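Acetyltransferase (PDB 2FSR) probably transfers an acetyl group from acetyl-coenzyme A to an acceptor not yet identified, as a GNAT-family acetyltransferase. Local coordinates at residues I27-L30 / L35-R38; L88-G93 / W117-G122; K113-L118 / V134-W139. One frame throughout, in Å; residues are numbered along the deposited sequence.

Contact 1 (I27-L30 / L35-R38); sequences IPTL and LTLR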
ATOM      1  N   ILE A  27     -12.157   8.625   3.405  1.00 15.09           N
ATOM      2  CA  ILE A  27     -11.238   7.590   2.950  1.00 12.31           C
ATOM      3  C   ILE A  27     -12.077   6.547   2.214  1.00 11.95           C
ATOM      4  O   ILE A  27     -13.105   6.123   2.716  1.00 12.42           O
ATOM      5  CB  ILE A  27     -10.459   6.954   4.102  1.00 11.53           C
ATOM      6  CG1 ILE A  27      -9.698   8.044   4.875  1.00 11.18           C
ATOM      7  CG2 ILE A  27      -9.501   5.871   3.559  1.00 10.65           C
ATOM      8  CD1 ILE A  27      -8.957   7.518   6.101  1.00 10.63           C
ATOM      9  N   PRO A  28     -11.660   6.171   0.990  1.00 11.48           N
ATOM     10  CA  PRO A  28     -12.441   5.211   0.201  1.00 11.25           C
ATOM     11  C   PRO A  28     -12.475   3.805   0.817  1.00 11.50           C
ATOM     12  O   PRO A  28     -11.597   3.428   1.618  1.00 11.55           O
ATOM     13  CB  PRO A  28     -11.704   5.165  -1.140  1.00 11.53           C
ATOM     14  CG  PRO A  28     -10.851   6.363  -1.176  1.00 13.53           C
ATOM     15  CD  PRO A  28     -10.476   6.635   0.259  1.00 12.32           C
ATOM     16  N   THR A  29     -13.513   3.057   0.457  1.00 11.34           N
ATOM     17  CA  THR A  29     -13.521   1.600   0.630  1.00 11.67           C
ATOM     18  C   THR A  29     -13.709   1.008  -0.763  1.00 11.69           C
ATOM     19  O   THR A  29     -14.789   1.131  -1.363  1.00 12.71           O
ATOM     20  CB  THR A  29     -14.645   1.118   1.563  1.00 11.28           C
ATOM     21  OG1 THR A  29     -14.376   1.555   2.895  1.00 12.35           O
ATOM     22  CG2 THR A  29     -14.748  -0.429   1.565  1.00 12.46           C
ATOM     23  N   LEU A  30     -12.643   0.402  -1.286  1.00 11.26           N
ATOM     24  CA  LEU A  30     -12.660  -0.173  -2.627  1.00 11.93           C
ATOM     25  C   LEU A  30     -13.034  -1.643  -2.568  1.00 13.06           C
ATOM     26  O   LEU A  30     -12.636  -2.367  -1.639  1.00 13.10           O
ATOM     27  CB  LEU A  30     -11.303  -0.013  -3.316  1.00 11.39           C
ATOM     28  CG  LEU A  30     -10.745   1.407  -3.348  1.00 12.79           C
ATOM     29  CD1 LEU A  30      -9.409   1.412  -4.051  1.00 14.07           C
ATOM     30  CD2 LEU A  30     -11.731   2.342  -4.037  1.00 14.56           C
ATOM     31  N   LEU A  35     -11.780  -8.969  -2.758  1.00 10.63           N
ATOM     32  CA  LEU A  35     -11.287  -8.216  -1.591  1.00 10.39           C
ATOM     33  C   LEU A  35     -12.058  -6.948  -1.301  1.00 10.61           C
ATOM     34  O   LEU A  35     -12.698  -6.374  -2.182  1.00 11.38           O
ATOM     35  CB  LEU A  35      -9.808  -7.840  -1.780  1.00  9.66           C
ATOM     36  CG  LEU A  35      -8.838  -8.945  -2.230  1.00  9.68           C
ATOM     37  CD1 LEU A  35      -7.508  -8.342  -2.684  1.00  9.77           C
ATOM     38  CD2 LEU A  35      -8.679  -9.990  -1.118  1.00 10.96           C
ATOM     39  N   THR A  36     -11.982  -6.519  -0.051  1.00  9.93           N
ATOM     40  CA  THR A  36     -12.471  -5.193   0.339  1.00 10.16           C
ATOM     41  C   THR A  36     -11.248  -4.439   0.864  1.00  9.83           C
ATOM     42  O   THR A  36     -10.508  -4.961   1.718  1.00 10.75           O
ATOM     43  CB  THR A  36     -13.571  -5.272   1.417  1.00 10.60           C
ATOM     44  OG1 THR A  36     -14.714  -5.964   0.879  1.00 12.36           O
ATOM     45  CG2 THR A  36     -14.016  -3.868   1.859  1.00 11.85           C
ATOM     46  N   LEU A  37     -11.002  -3.246   0.310  1.00  9.51           N
ATOM     47  CA  LEU A  37      -9.831  -2.443   0.687  1.00  9.18           C
ATOM     48  C   LEU A  37     -10.366  -1.256   1.444  1.00  9.16           C
ATOM     49  O   LEU A  37     -11.009  -0.401   0.844  1.00 10.10           O
ATOM     50  CB  LEU A  37      -9.055  -1.997  -0.564  1.00  8.56           C
ATOM     51  CG  LEU A  37      -8.785  -3.098  -1.599  1.00  9.96           C
ATOM     52  CD1 LEU A  37      -7.973  -2.550  -2.755  1.00 10.37           C
ATOM     53  CD2 LEU A  37      -8.084  -4.303  -0.988  1.00 10.24           C
ATOM     54  N   ARG A  38     -10.135  -1.208   2.753  1.00  8.72           N
ATOM     55  CA  ARG A  38     -10.883  -0.263   3.592  1.00  8.74           C
ATOM     56  C   ARG A  38      -9.999   0.500   4.587  1.00  8.47           C
ATOM     57  O   ARG A  38      -8.832   0.169   4.783  1.00  8.10           O
ATOM     58  CB  ARG A  38     -12.038  -0.959   4.330  1.00  9.96           C
ATOM     59  CG  ARG A  38     -11.650  -2.260   4.989  1.00 12.58           C
ATOM     60  CD  ARG A  38     -11.361  -2.080   6.435  1.00 12.98           C
ATOM     61  NE  ARG A  38     -10.873  -3.316   7.057  1.00 12.65           N
ATOM     62  CZ  ARG A  38     -10.065  -3.332   8.104  1.00 12.30           C
ATOM     63  NH1 ARG A  38      -9.687  -2.182   8.665  1.00 10.99           N
ATOM     64  NH2 ARG A  38      -9.628  -4.486   8.589  1.00 11.58           N
TER
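Leu-37 N donates to Leu-30 O at 2.7 Å, a nearly straight bond of 175° at the hydrogen. The return bond, from Leu-30 N to Leu-37 O at 2.8 Å, is more bent, and the two together make Leu-30 and Leu-37 an antiparallel hydrogen-bonded pair in a short beta hairpin. Each carbonyl oxygen also has a CA-H close by: Thr-29 CA lies 3.2 Å from Leu-37 O, and Thr-36 CA lies 3.5 Å from Leu-30 O. Between the two leucines the side-chain contact is made at the base, Leu-30 CB to Leu-37 CB at 4.1 Å, with both pointing to the same face of the sheet. The threonines meet on the other face. Their side chains pass each other at a slant, and CG2, anti to the backbone N in both, is the branch that touches, Thr-29 CG2 to Thr-36 CG2 at 3.5 Å. Thr-29 OG1 rests 3.7 Å from Arg-38 CB, and the arginine takes part through this first carbon. From there its chain bends at chi2 (98°) and leads the guanidinium away to salt bridges with Asp-44 and Asp-91. Thr-36 OG1 likewise turns to another partner, the backbone O of Gly-93. Along its other edge, strand 35-38 pairs with strand 87-92, through backbone bonds of Thr-36 with Asp-91 and Arg-38 with Met-89. Helix 128-143 covers the leucine face, where Trp-139 packs on Leu-30 and Pro-28, and helix 66-83 brings Trp-80 against Pro-28.

Contact 2 (L88-G93 / W117-G122); sequences LMIDLG and WLLYEG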
ATOM      1  N   LEU A  88      -4.803   1.163   2.748  1.00  6.30           N
ATOM      2  CA  LEU A  88      -6.079   0.520   3.040  1.00  6.85           C
ATOM      3  C   LEU A  88      -5.763  -0.895   3.516  1.00  6.68           C
ATOM      4  O   LEU A  88      -4.803  -1.531   3.032  1.00  7.30           O
ATOM      5  CB  LEU A  88      -6.950   0.460   1.782  1.00  6.53           C
ATOM      6  CG  LEU A  88      -7.352   1.820   1.186  1.00  6.96           C
ATOM      7  CD1 LEU A  88      -7.926   1.678  -0.227  1.00  8.68           C
ATOM      8  CD2 LEU A  88      -8.318   2.546   2.112  1.00  8.80           C
HETATM    9  N   MSE A  89      -6.530  -1.370   4.495  1.00  7.08           N
HETATM   10  CA  MSE A  89      -6.382  -2.750   4.929  1.00  7.76           C
HETATM   11  C   MSE A  89      -7.103  -3.643   3.940  1.00  8.19           C
HETATM   12  O   MSE A  89      -8.148  -3.265   3.412  1.00  8.22           O
HETATM   13  CB  MSE A  89      -6.951  -2.943   6.333  1.00  8.30           C
HETATM   14  CG  MSE A  89      -6.297  -2.097   7.447  1.00  9.38           C
HETATM   15 SE   MSE A  89      -4.355  -2.084   7.491  0.75 13.15          SE
HETATM   16  CE  MSE A  89      -4.049  -3.966   7.905  1.00  9.84           C
ATOM     17  N   ILE A  90      -6.545  -4.832   3.727  1.00  7.65           N
ATOM     18  CA  ILE A  90      -7.122  -5.811   2.799  1.00  8.63           C
ATOM     19  C   ILE A  90      -7.932  -6.825   3.579  1.00  9.50           C
ATOM     20  O   ILE A  90      -7.369  -7.560   4.407  1.00 10.63           O
ATOM     21  CB  ILE A  90      -6.030  -6.567   2.000  1.00  7.56           C
ATOM     22  CG1 ILE A  90      -5.070  -5.593   1.278  1.00  8.93           C
ATOM     23  CG2 ILE A  90      -6.670  -7.560   1.027  1.00  8.81           C
ATOM     24  CD1 ILE A  90      -3.863  -6.287   0.616  1.00  9.41           C
ATOM     25  N   ASP A  91      -9.240  -6.851   3.322  1.00  9.91           N
ATOM     26  CA  ASP A  91     -10.127  -7.872   3.905  1.00  9.76           C
ATOM     27  C   ASP A  91     -10.612  -8.831   2.825  1.00 10.85           C
ATOM     28  O   ASP A  91     -10.806  -8.439   1.681  1.00 10.48           O
ATOM     29  CB  ASP A  91     -11.353  -7.236   4.578  1.00 10.63           C
ATOM     30  CG  ASP A  91     -11.027  -6.483   5.865  1.00 10.38           C
ATOM     31  OD1 ASP A  91      -9.887  -6.545   6.384  1.00 12.22           O
ATOM     32  OD2 ASP A  91     -11.970  -5.814   6.364  1.00 12.65           O
ATOM     33  N   LEU A  92     -10.816 -10.097   3.202  1.00 11.84           N
ATOM     34  CA  LEU A  92     -11.376 -11.066   2.264  1.00 13.34           C
ATOM     35  C   LEU A  92     -12.883 -10.861   2.122  1.00 14.22           C
ATOM     36  O   LEU A  92     -13.633 -10.959   3.099  1.00 15.03           O
ATOM     37  CB  LEU A  92     -11.096 -12.499   2.732  1.00 12.97           C
ATOM     38  CG  LEU A  92      -9.698 -13.061   2.515  1.00 15.37           C
ATOM     39  CD1 LEU A  92      -9.572 -14.396   3.241  1.00 16.50           C
ATOM     40  CD2 LEU A  92      -9.363 -13.227   1.036  1.00 16.40           C
ATOM     41  N   GLY A  93     -13.325 -10.579   0.900  1.00 15.60           N
ATOM     42  CA  GLY A  93     -14.755 -10.477   0.585  1.00 18.67           C
ATOM     43  C   GLY A  93     -15.560  -9.592   1.511  1.00 20.66           C
ATOM     44  O   GLY A  93     -15.143  -8.474   1.820  1.00 21.23           O
ATOM     45  N   TRP A 117       2.776  -3.036  -0.600  1.00  8.28           N
ATOM     46  CA  TRP A 117       1.794  -4.038  -0.146  1.00  8.70           C
ATOM     47  C   TRP A 117       2.458  -5.017   0.796  1.00  8.85           C
ATOM     48  O   TRP A 117       3.676  -5.187   0.784  1.00  8.79           O
ATOM     49  CB  TRP A 117       1.180  -4.833  -1.326  1.00  9.28           C
ATOM     50  CG  TRP A 117       2.233  -5.422  -2.222  1.00  9.55           C
ATOM     51  CD1 TRP A 117       2.866  -6.631  -2.080  1.00 10.91           C
ATOM     52  CD2 TRP A 117       2.801  -4.811  -3.382  1.00  9.21           C
ATOM     53  NE1 TRP A 117       3.807  -6.796  -3.071  1.00 11.38           N
ATOM     54  CE2 TRP A 117       3.779  -5.698  -3.892  1.00 10.04           C
ATOM     55  CE3 TRP A 117       2.586  -3.593  -4.037  1.00  9.86           C
ATOM     56  CZ2 TRP A 117       4.543  -5.399  -5.023  1.00 11.08           C
ATOM     57  CZ3 TRP A 117       3.337  -3.304  -5.162  1.00 10.24           C
ATOM     58  CH2 TRP A 117       4.308  -4.195  -5.641  1.00 11.18           C
ATOM     59  N   LEU A 118       1.629  -5.663   1.607  1.00  9.01           N
ATOM     60  CA  LEU A 118       2.088  -6.742   2.464  1.00  8.86           C
ATOM     61  C   LEU A 118       0.904  -7.667   2.736  1.00  8.96           C
ATOM     62  O   LEU A 118      -0.253  -7.235   2.766  1.00  8.22           O
ATOM     63  CB  LEU A 118       2.672  -6.206   3.778  1.00  8.83           C
ATOM     64  CG  LEU A 118       1.724  -5.431   4.702  1.00 10.61           C
ATOM     65  CD1 LEU A 118       1.010  -6.370   5.697  1.00 10.84           C
ATOM     66  CD2 LEU A 118       2.499  -4.355   5.465  1.00 12.52           C
ATOM     67  N   LEU A 119       1.209  -8.953   2.924  1.00  9.01           N
ATOM     68  CA  LEU A 119       0.222  -9.958   3.317  1.00  9.17           C
ATOM     69  C   LEU A 119       0.670 -10.659   4.575  1.00  9.22           C
ATOM     70  O   LEU A 119       1.863 -10.957   4.745  1.00  9.72           O
ATOM     71  CB  LEU A 119       0.013 -11.003   2.209  1.00  9.83           C
ATOM     72  CG  LEU A 119      -0.660 -10.523   0.925  1.00 11.31           C
ATOM     73  CD1 LEU A 119      -0.763 -11.688  -0.072  1.00 13.51           C
ATOM     74  CD2 LEU A 119      -2.051  -9.927   1.174  1.00 13.27           C
ATOM     75  N   TYR A 120      -0.290 -10.919   5.459  1.00  9.38           N
ATOM     76  CA  TYR A 120      -0.021 -11.650   6.676  1.00  9.41           C
ATOM     77  C   TYR A 120       0.168 -13.125   6.351  1.00 10.43           C
ATOM     78  O   TYR A 120      -0.233 -13.603   5.295  1.00 10.45           O
ATOM     79  CB  TYR A 120      -1.178 -11.480   7.654  1.00  9.30           C
ATOM     80  CG  TYR A 120      -1.384 -10.033   8.094  1.00  8.66           C
ATOM     81  CD1 TYR A 120      -0.302  -9.150   8.197  1.00 10.46           C
ATOM     82  CD2 TYR A 120      -2.639  -9.571   8.429  1.00  9.41           C
ATOM     83  CE1 TYR A 120      -0.491  -7.818   8.618  1.00  9.91           C
ATOM     84  CE2 TYR A 120      -2.846  -8.244   8.859  1.00 10.49           C
ATOM     85  CZ  TYR A 120      -1.766  -7.382   8.930  1.00  8.23           C
ATOM     86  OH  TYR A 120      -1.976  -6.079   9.356  1.00  9.90           O
ATOM     87  N   GLU A 121       0.762 -13.828   7.303  1.00 11.30           N
ATOM     88  CA  GLU A 121       1.133 -15.212   7.120  1.00 12.11           C
ATOM     89  C   GLU A 121      -0.071 -16.088   6.785  1.00 12.26           C
ATOM     90  O   GLU A 121      -1.116 -16.017   7.443  1.00 13.02           O
ATOM     91  CB  GLU A 121       1.802 -15.718   8.386  1.00 11.71           C
ATOM     92  CG  GLU A 121       2.473 -17.039   8.199  1.00 14.87           C
ATOM     93  CD  GLU A 121       3.197 -17.450   9.442  1.00 15.74           C
ATOM     94  OE1 GLU A 121       2.543 -17.601  10.505  1.00 19.45           O
ATOM     95  OE2 GLU A 121       4.423 -17.629   9.336  1.00 19.29           O
ATOM     96  N   GLY A 122       0.096 -16.924   5.754  1.00 13.48           N
ATOM     97  CA  GLY A 122      -0.933 -17.876   5.355  1.00 14.39           C
ATOM     98  C   GLY A 122      -1.733 -17.481   4.120  1.00 15.46           C
ATOM     99  O   GLY A 122      -2.564 -18.247   3.635  1.00 17.44           O
TER
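Met-89, built as selenomethionine, lays its terminal methyl against the phenol end of Tyr-120, with Met-89 CE 3.3 Å from Tyr-120 OH. Met-89 CE is 4.2 Å from Tyr-120 CZ and approaches the ring obliquely, while the two side chains cross at about a right angle. The methionine gets there by folding: chi1, chi2 (-47°) and chi3 (-65°) all turn the same way, and the last two swing the methyl over toward the tyrosine. On the other face of the sheet Ile-90 does the reaching. Ile-90 CD1 touches Leu-119 CD2 at 4.1 Å, again with the side chains crossed nearly at right angles, and lies 4.3 Å from Leu-118 O. The isoleucine chain is extended beyond CG1 (chi2 173°), which carries CD1 out toward the second strand. The CA atoms of Ile-90 and Leu-119 are 8.4 Å apart, and side chains from both span this distance. Strand 97-105 runs between the two and takes the backbone bonds, Ile-90 pairing with Ile-99 and Gly-100, and Leu-118 with Gln-101. Ala-132 of helix 128-143 packs against Ile-90 on its face, and Asp-44 and Leu-40 lie beside Met-89 on the other. The two strands and the one between them form part of the antiparallel half of the GNAT central sheet; 114-119, the last strand of that half, leads into the loop that in relatives receives the pyrophosphate of acetyl-coenzyme A.

Contact 3 (K113-L118 / V134-W139); sequences KELGWL and VALRDW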
ATOM      1  N   LYS A 113       5.744   9.286  -5.183  1.00  7.43           N
ATOM      2  CA  LYS A 113       4.549   8.554  -4.686  1.00  7.63           C
ATOM      3  C   LYS A 113       4.731   7.072  -4.949  1.00  7.84           C
ATOM      4  O   LYS A 113       5.043   6.669  -6.064  1.00  8.02           O
ATOM      5  CB  LYS A 113       3.252   9.095  -5.284  1.00  8.19           C
ATOM      6  CG  LYS A 113       2.937  10.529  -4.853  1.00  7.36           C
ATOM      7  CD  LYS A 113       1.592  10.984  -5.389  1.00  8.50           C
ATOM      8  CE  LYS A 113       1.300  12.433  -5.030  1.00  8.01           C
ATOM      9  NZ  LYS A 113       1.130  12.674  -3.561  1.00  7.87           N
ATOM     10  N   GLU A 114       4.545   6.265  -3.915  1.00  7.74           N
ATOM     11  CA  GLU A 114       5.024   4.875  -3.892  1.00  7.87           C
ATOM     12  C   GLU A 114       3.934   3.894  -3.484  1.00  8.10           C
ATOM     13  O   GLU A 114       3.279   4.077  -2.449  1.00  8.62           O
ATOM     14  CB  GLU A 114       6.235   4.734  -2.952  1.00  8.79           C
ATOM     15  CG  GLU A 114       7.027   3.436  -3.161  1.00  9.35           C
ATOM     16  CD  GLU A 114       6.798   2.401  -2.116  1.00 14.45           C
ATOM     17  OE1 GLU A 114       5.950   2.622  -1.210  1.00 13.81           O
ATOM     18  OE2 GLU A 114       7.521   1.385  -2.169  1.00 12.95           O
ATOM     19  N   LEU A 115       3.755   2.856  -4.294  1.00  7.39           N
ATOM     20  CA  LEU A 115       2.791   1.789  -4.050  1.00  7.58           C
ATOM     21  C   LEU A 115       3.471   0.636  -3.308  1.00  8.26           C
ATOM     22  O   LEU A 115       4.504   0.122  -3.753  1.00  7.61           O
ATOM     23  CB  LEU A 115       2.236   1.286  -5.399  1.00  7.93           C
ATOM     24  CG  LEU A 115       1.157   0.189  -5.414  1.00  7.72           C
ATOM     25  CD1 LEU A 115      -0.150   0.698  -4.851  1.00  8.71           C
ATOM     26  CD2 LEU A 115       0.940  -0.335  -6.842  1.00  7.49           C
ATOM     27  N   GLY A 116       2.908   0.253  -2.160  1.00  7.92           N
ATOM     28  CA  GLY A 116       3.464  -0.875  -1.408  1.00  8.70           C
ATOM     29  C   GLY A 116       2.385  -1.805  -0.915  1.00  7.94           C
ATOM     30  O   GLY A 116       1.222  -1.433  -0.831  1.00  8.87           O
ATOM     31  N   TRP A 117       2.776  -3.036  -0.600  1.00  8.28           N
ATOM     32  CA  TRP A 117       1.794  -4.038  -0.146  1.00  8.70           C
ATOM     33  C   TRP A 117       2.458  -5.017   0.796  1.00  8.85           C
ATOM     34  O   TRP A 117       3.676  -5.187   0.784  1.00  8.79           O
ATOM     35  CB  TRP A 117       1.180  -4.833  -1.326  1.00  9.28           C
ATOM     36  CG  TRP A 117       2.233  -5.422  -2.222  1.00  9.55           C
ATOM     37  CD1 TRP A 117       2.866  -6.631  -2.080  1.00 10.91           C
ATOM     38  CD2 TRP A 117       2.801  -4.811  -3.382  1.00  9.21           C
ATOM     39  NE1 TRP A 117       3.807  -6.796  -3.071  1.00 11.38           N
ATOM     40  CE2 TRP A 117       3.779  -5.698  -3.892  1.00 10.04           C
ATOM     41  CE3 TRP A 117       2.586  -3.593  -4.037  1.00  9.86           C
ATOM     42  CZ2 TRP A 117       4.543  -5.399  -5.023  1.00 11.08           C
ATOM     43  CZ3 TRP A 117       3.337  -3.304  -5.162  1.00 10.24           C
ATOM     44  CH2 TRP A 117       4.308  -4.195  -5.641  1.00 11.18           C
ATOM     45  N   LEU A 118       1.629  -5.663   1.607  1.00  9.01           N
ATOM     46  CA  LEU A 118       2.088  -6.742   2.464  1.00  8.86           C
ATOM     47  C   LEU A 118       0.904  -7.667   2.736  1.00  8.96           C
ATOM     48  O   LEU A 118      -0.253  -7.235   2.766  1.00  8.22           O
ATOM     49  CB  LEU A 118       2.672  -6.206   3.778  1.00  8.83           C
ATOM     50  CG  LEU A 118       1.724  -5.431   4.702  1.00 10.61           C
ATOM     51  CD1 LEU A 118       1.010  -6.370   5.697  1.00 10.84           C
ATOM     52  CD2 LEU A 118       2.499  -4.355   5.465  1.00 12.52           C
ATOM     53  N   VAL A 134      -3.411  -3.720  -8.155  1.00 11.10           N
ATOM     54  CA  VAL A 134      -4.065  -3.259  -9.390  1.00 11.73           C
ATOM     55  C   VAL A 134      -5.193  -2.288  -9.062  1.00 11.59           C
ATOM     56  O   VAL A 134      -5.332  -1.233  -9.719  1.00 12.04           O
ATOM     57  CB  VAL A 134      -4.609  -4.459 -10.220  1.00 12.09           C
ATOM     58  CG1 VAL A 134      -5.671  -4.010 -11.225  1.00 13.47           C
ATOM     59  CG2 VAL A 134      -3.450  -5.194 -10.913  1.00 11.96           C
ATOM     60  N   ALA A 135      -5.997  -2.622  -8.055  1.00 11.21           N
ATOM     61  CA  ALA A 135      -7.149  -1.801  -7.688  1.00 11.26           C
ATOM     62  C   ALA A 135      -6.713  -0.431  -7.214  1.00 11.63           C
ATOM     63  O   ALA A 135      -7.255   0.583  -7.664  1.00 11.47           O
ATOM     64  CB  ALA A 135      -8.003  -2.498  -6.627  1.00 12.17           C
ATOM     65  N   LEU A 136      -5.728  -0.379  -6.317  1.00 10.47           N
ATOM     66  CA  LEU A 136      -5.325   0.932  -5.796  1.00 11.47           C
ATOM     67  C   LEU A 136      -4.519   1.726  -6.819  1.00 11.32           C
ATOM     68  O   LEU A 136      -4.665   2.952  -6.908  1.00 11.39           O
ATOM     69  CB  LEU A 136      -4.562   0.795  -4.474  1.00 10.57           C
ATOM     70  CG  LEU A 136      -4.339   2.110  -3.727  1.00 12.26           C
ATOM     71  CD1 LEU A 136      -5.646   2.838  -3.377  1.00 12.41           C
ATOM     72  CD2 LEU A 136      -3.476   1.880  -2.478  1.00 11.41           C
ATOM     73  N   ARG A 137      -3.654   1.044  -7.565  1.00 11.68           N
ATOM     74  CA  ARG A 137      -2.934   1.665  -8.695  1.00 12.60           C
ATOM     75  C   ARG A 137      -3.906   2.324  -9.673  1.00 12.28           C
ATOM     76  O   ARG A 137      -3.739   3.499 -10.038  1.00 12.46           O
ATOM     77  CB  ARG A 137      -2.101   0.622  -9.441  1.00 13.66           C
ATOM     78  CG  ARG A 137      -1.426   1.119 -10.740  1.00 14.57           C
ATOM     79  CD  ARG A 137      -1.123  -0.031 -11.683  1.00 15.64           C
ATOM     80  NE  ARG A 137      -2.335  -0.537 -12.332  1.00 17.16           N
ATOM     81  CZ  ARG A 137      -2.430  -1.681 -13.014  1.00 15.38           C
ATOM     82  NH1 ARG A 137      -1.384  -2.487 -13.143  1.00 18.42           N
ATOM     83  NH2 ARG A 137      -3.588  -2.020 -13.561  1.00 17.19           N
ATOM     84  N   ASP A 138      -4.902   1.567 -10.121  1.00 12.37           N
ATOM     85  CA  ASP A 138      -5.874   2.106 -11.082  1.00 12.74           C
ATOM     86  C   ASP A 138      -6.660   3.262 -10.495  1.00 12.55           C
ATOM     87  O   ASP A 138      -6.908   4.257 -11.183  1.00 11.95           O
ATOM     88  CB  ASP A 138      -6.852   1.015 -11.517  1.00 13.05           C
ATOM     89  CG  ASP A 138      -6.232   0.007 -12.468  1.00 13.88           C
ATOM     90  OD1 ASP A 138      -5.048   0.140 -12.823  1.00 16.32           O
ATOM     91  OD2 ASP A 138      -6.956  -0.936 -12.850  1.00 15.99           O
ATOM     92  N   TRP A 139      -7.096   3.121  -9.247  1.00 12.54           N
ATOM     93  CA  TRP A 139      -7.819   4.195  -8.568  1.00 12.84           C
ATOM     94  C   TRP A 139      -6.975   5.473  -8.549  1.00 13.56           C
ATOM     95  O   TRP A 139      -7.490   6.576  -8.793  1.00 12.96           O
ATOM     96  CB  TRP A 139      -8.178   3.759  -7.144  1.00 13.46           C
ATOM     97  CG  TRP A 139      -8.926   4.793  -6.402  1.00 14.48           C
ATOM     98  CD1 TRP A 139     -10.269   4.959  -6.371  1.00 14.47           C
ATOM     99  CD2 TRP A 139      -8.369   5.813  -5.567  1.00 14.07           C
ATOM    100  NE1 TRP A 139     -10.597   6.018  -5.560  1.00 16.16           N
ATOM    101  CE2 TRP A 139      -9.446   6.570  -5.065  1.00 14.95           C
ATOM    102  CE3 TRP A 139      -7.066   6.162  -5.203  1.00 15.14           C
ATOM    103  CZ2 TRP A 139      -9.262   7.661  -4.199  1.00 16.75           C
ATOM    104  CZ3 TRP A 139      -6.879   7.256  -4.338  1.00 16.24           C
ATOM    105  CH2 TRP A 139      -7.971   7.987  -3.860  1.00 15.25           C
TER
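The beta-alpha-beta unit of the GNAT fold, strand 114-119 followed by helix 128-143 and strand 149-153, is packed here through Leu-115, which points from the strand to Leu-136 and Arg-137 on the helix. The leucine divides its branches: Leu-115 CD2 lies against Arg-137 CB at 4.1 Å, and Leu-115 CD1 meets Leu-136 CD2 at 4.3 Å. With CG anti to the backbone N (chi1 -178°), the forked end projects from the strand toward the helix, the CA atoms of Leu-115 and Arg-137 being 7.4 Å apart. Ile-104 of strand 97-105 packs on both leucines. Beyond Leu-115 lies the third element of the crossover: its carbonyl O accepts from Ser-151 OG, and backbone bonds of Lys-113 and Leu-115 with Val-150 join strand 149-153 to this edge. In GNAT relatives these two strands splay apart farther along, and acetyl-coenzyme A is held in the opening. Arg-137 meets Leu-115 through CB. Its chain bends at chi3 (74°) and turns the guanidinium over Val-134, where it meets the carboxylate of the next residue, Asp-138. Arg-137 NE (2.8 Å) and Arg-137 NH2 (2.7 Å) both donate to Asp-138 OD1, a side-on salt bridge with the oxygen within 1° of the guanidinium plane. The two nitrogens approach that oxygen from the same face of the carboxylate, on its syn side. Val-134 CA stands 4.2 Å above one face of the Arg-137 guanidinium.

In the fold
From the N terminus, contact 1 comes first and closes the tight hairpin that joins residues 27-30 to strand 35-38. Contact 2 opens only later, on the neighbouring strand 87-92, and closes a loop containing strand 97-105. Contact 3 starts within that loop and ends past it, on helix 128-143, so contacts 2 and 3 overlap along the chain, sharing Trp-117 and Leu-118. All three reach the same antiparallel sheet, with centres 12 to 13 Å apart. The helix ties them together: Leu-136 CD1 lies 4.1 Å from both Leu-30 CD1 of contact 1 and Leu-88 CD1 of contact 2.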